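Local coordinates for protein diguanylate cyclase DosC (Escherichia coli, PDB 4ZVA) that senses oxygen through a haem-binding globin domain and, as a diguanylate cyclase, makes the second messenger cyclic di-GMP, probably under the control of that haem, at residues A[88-93]-A[144-149]. Numbering follows the deposited sequence.
With HEM (protoporphyrin IX containing Fe), chain C.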
loop_
_atom_site.group_PDB
_atom_site.type_symbol
_atom_site.label_atom_id
_atom_site.label_comp_id
_atom_site.label_asym_id
_atom_site.label_seq_id
_atom_site.Cartn_x
_atom_site.Cartn_y
_atom_site.Cartn_z
ATOM N N THR A 88 -3.623 17.262 -9.400
ATOM C CA THR A 88 -2.629 18.316 -9.578
ATOM C C THR A 88 -1.214 17.757 -9.466
ATOM O O THR A 88 -0.343 18.081 -10.274
ATOM C CB THR A 88 -2.812 19.446 -8.546
ATOM O OG1 THR A 88 -4.109 20.036 -8.706
ATOM C CG2 THR A 88 -1.747 20.516 -8.725
ATOM N N VAL A 89 -0.997 16.909 -8.466
ATOM C CA VAL A 89 0.306 16.286 -8.255
ATOM C C VAL A 89 0.648 15.366 -9.418
ATOM O O VAL A 89 1.797 15.293 -9.856
ATOM C CB VAL A 89 0.341 15.481 -6.944
ATOM C CG1 VAL A 89 1.712 14.859 -6.738
ATOM C CG2 VAL A 89 -0.025 16.369 -5.771
ATOM N N ALA A 90 -0.367 14.667 -9.917
ATOM C CA ALA A 90 -0.207 13.787 -11.065
ATOM C C ALA A 90 0.257 14.577 -12.283
ATOM O O ALA A 90 1.149 14.143 -13.012
ATOM C CB ALA A 90 -1.507 13.060 -11.360
ATOM N N GLU A 91 -0.352 15.744 -12.491
ATOM C CA GLU A 91 0.031 16.636 -13.581
ATOM C C GLU A 91 1.498 17.043 -13.476
ATOM O O GLU A 91 2.233 17.005 -14.462
ATOM C CB GLU A 91 -0.850 17.888 -13.593
ATOM C CG GLU A 91 -2.322 17.632 -13.888
ATOM C CD GLU A 91 -3.173 18.884 -13.736
ATOM O OE1 GLU A 91 -2.599 19.971 -13.517
ATOM O OE2 GLU A 91 -4.415 18.780 -13.835
ATOM N N VAL A 92 1.916 17.426 -12.272
ATOM C CA VAL A 92 3.295 17.832 -12.024
ATOM C C VAL A 92 4.269 16.689 -12.304
ATOM O O VAL A 92 5.296 16.882 -12.957
ATOM C CB VAL A 92 3.485 18.314 -10.572
ATOM C CG1 VAL A 92 4.944 18.664 -10.310
ATOM C CG2 VAL A 92 2.593 19.511 -10.292
ATOM N N HIS A 93 3.939 15.501 -11.803
ATOM C CA HIS A 93 4.755 14.313 -12.029
ATOM C C HIS A 93 4.833 13.967 -13.514
ATOM O O HIS A 93 5.874 13.534 -14.009
ATOM C CB HIS A 93 4.196 13.119 -11.248
ATOM C CG HIS A 93 4.449 13.184 -9.772
ATOM N ND1 HIS A 93 3.763 12.405 -8.867
ATOM C CD2 HIS A 93 5.309 13.939 -9.048
ATOM C CE1 HIS A 93 4.193 12.673 -7.645
ATOM N NE2 HIS A 93 5.127 13.599 -7.726
ATOM N N GLU A 144 -3.964 5.744 -5.577
ATOM C CA GLU A 144 -4.720 5.263 -6.726
ATOM C C GLU A 144 -5.298 6.432 -7.517
ATOM O O GLU A 144 -5.249 6.431 -8.743
ATOM C CB GLU A 144 -5.837 4.313 -6.293
ATOM C CG GLU A 144 -6.646 3.761 -7.464
ATOM C CD GLU A 144 -7.619 2.670 -7.054
ATOM O OE1 GLU A 144 -7.339 1.951 -6.071
ATOM O OE2 GLU A 144 -8.676 2.542 -7.707
ATOM N N VAL A 145 -5.825 7.434 -6.817
ATOM C CA VAL A 145 -6.343 8.632 -7.474
ATOM C C VAL A 145 -5.246 9.298 -8.300
ATOM O O VAL A 145 -5.476 9.721 -9.433
ATOM C CB VAL A 145 -6.904 9.649 -6.458
ATOM C CG1 VAL A 145 -7.345 10.919 -7.167
ATOM C CG2 VAL A 145 -8.069 9.050 -5.697
ATOM N N MET A 146 -4.050 9.375 -7.727
ATOM C CA MET A 146 -2.909 9.994 -8.391
ATOM C C MET A 146 -2.444 9.186 -9.603
ATOM O O MET A 146 -2.158 9.748 -10.661
ATOM C CB MET A 146 -1.752 10.177 -7.407
ATOM C CG MET A 146 -0.583 10.963 -7.972
ATOM S SD MET A 146 0.804 11.072 -6.824
ATOM C CE MET A 146 0.014 11.871 -5.428
ATOM N N THR A 147 -2.363 7.868 -9.441
ATOM C CA THR A 147 -1.867 6.983 -10.494
ATOM C C THR A 147 -2.864 6.869 -11.648
ATOM O O THR A 147 -2.485 6.553 -12.775
ATOM C CB THR A 147 -1.544 5.578 -9.955
ATOM O OG1 THR A 147 -2.683 5.051 -9.265
ATOM C CG2 THR A 147 -0.356 5.638 -9.004
ATOM N N ARG A 148 -4.135 7.132 -11.361
ATOM C CA ARG A 148 -5.178 7.122 -12.384
ATOM C C ARG A 148 -5.161 8.400 -13.220
ATOM O O ARG A 148 -6.180 9.079 -13.354
ATOM C CB ARG A 148 -6.554 6.955 -11.737
ATOM C CG ARG A 148 -6.858 5.579 -11.170
ATOM C CD ARG A 148 -8.252 5.581 -10.565
ATOM N NE ARG A 148 -9.309 5.422 -11.559
ATOM C CZ ARG A 148 -10.600 5.335 -11.257
ATOM N NH1 ARG A 148 -10.992 5.399 -9.991
ATOM N NH2 ARG A 148 -11.502 5.194 -12.220
ATOM N N ALA A 149 -3.995 8.721 -13.774
ATOM C CA ALA A 149 -3.836 9.915 -14.597
ATOM C C ALA A 149 -2.804 9.690 -15.700
ATOM O O ALA A 149 -1.834 8.950 -15.520
ATOM C CB ALA A 149 -3.442 11.099 -13.738
HETATM C CHA HEM C . 6.054 17.500 -6.802
HETATM C CHB HEM C . 9.472 14.115 -7.420
HETATM C CHC HEM C . 6.600 10.926 -5.190
HETATM C CHD HEM C . 3.752 14.532 -3.661
HETATM C C1A HEM C . 7.244 16.891 -7.139
HETATM C C2A HEM C . 8.409 17.515 -7.742
HETATM C C3A HEM C . 9.342 16.574 -7.905
HETATM C C4A HEM C . 8.812 15.322 -7.421
HETATM C CMA HEM C . 10.748 16.775 -8.508
HETATM C CAA HEM C . 8.573 19.002 -8.125
HETATM C CBA HEM C . 8.407 19.876 -6.885
HETATM C CGA HEM C . 8.859 21.278 -7.183
HETATM O O1A HEM C . 9.755 21.450 -8.050
HETATM O O2A HEM C . 8.328 22.219 -6.541
HETATM C C1B HEM C . 9.006 12.956 -6.848
HETATM C C2B HEM C . 9.737 11.712 -6.734
HETATM C C3B HEM C . 8.936 10.823 -6.115
HETATM C C4B HEM C . 7.685 11.490 -5.822
HETATM C CMB HEM C . 11.179 11.524 -7.263
HETATM C CAB HEM C . 9.188 9.343 -5.724
HETATM C CBB HEM C . 10.341 8.694 -5.902
HETATM C C1C HEM C . 5.630 11.624 -4.506
HETATM C C2C HEM C . 4.733 11.085 -3.504
HETATM C C3C HEM C . 3.938 12.088 -3.081
HETATM C C4C HEM C . 4.321 13.284 -3.805
HETATM C CMC HEM C . 4.752 9.604 -3.059
HETATM C CAC HEM C . 2.806 12.084 -2.022
HETATM C CBC HEM C . 2.473 11.028 -1.270
HETATM C C1D HEM C . 4.090 15.673 -4.360
HETATM C C2D HEM C . 3.445 16.959 -4.212
HETATM C C3D HEM C . 4.168 17.894 -5.194
HETATM C C4D HEM C . 5.169 17.071 -5.837
HETATM C CMD HEM C . 2.285 17.301 -3.250
HETATM C CAD HEM C . 3.897 19.390 -5.468
HETATM C CBD HEM C . 2.473 19.567 -5.987
HETATM C CGD HEM C . 2.317 20.920 -6.631
HETATM O O1D HEM C . 1.156 21.332 -6.882
HETATM O O2D HEM C . 3.351 21.588 -6.892
HETATM N NA HEM C . 7.527 15.549 -6.963
HETATM N NB HEM C . 7.758 12.789 -6.283
HETATM N NC HEM C . 5.351 12.965 -4.664
HETATM N ND HEM C . 5.090 15.780 -5.322
HETATM FE FE HEM C . 6.281 14.210 -6.004
#
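M146 sets CG anti to its backbone N (chi1 -173°) and SD anti to CA, so the chain reaches straight out before it bends at the sulfur (chi3 -59°) and turns CE onto V89. H93 holds CG anti to its own carbonyl carbon (chi1 -74°), and its ring meets that sulfur edge-on. M146 SD lies 3.8 Å from H93 ND1, near the ring plane, and the two side chains cross at about a right angle. Beyond the bend, M146 CE rests on V89 CG1 at 3.7 Å. The unbranched, flexible thioether suits this place, since one chain can meet both an imidazole edge and a branched aliphatic group. V89 CG1 also packs 3.5 Å from HEM C1D, while V89 O lies over one face of the imidazole, displaced toward its rim. Where the two segments run nearest, at A90 and M146, a small alanine suits the place: A90 CB sits 3.4 Å from M146 O and 3.6 Å from A149 CB, just past the end of helix 125-147. V103 and F107 of helix 100-119 also touch M146. An alanine in place of M146 would probably open a gap beside V89 CG1 and leave the ND1 edge of H93 without its sulfur neighbour. No hydrogen bond joins the two segments; their contact is apolar and sulfur-aromatic. Through NE2, the other ring nitrogen, H93 binds the haem iron at 2.2 Å, making H93 the proximal ligand and the contact the second shell of the proximal haem pocket in a protoglobin-type globin fold.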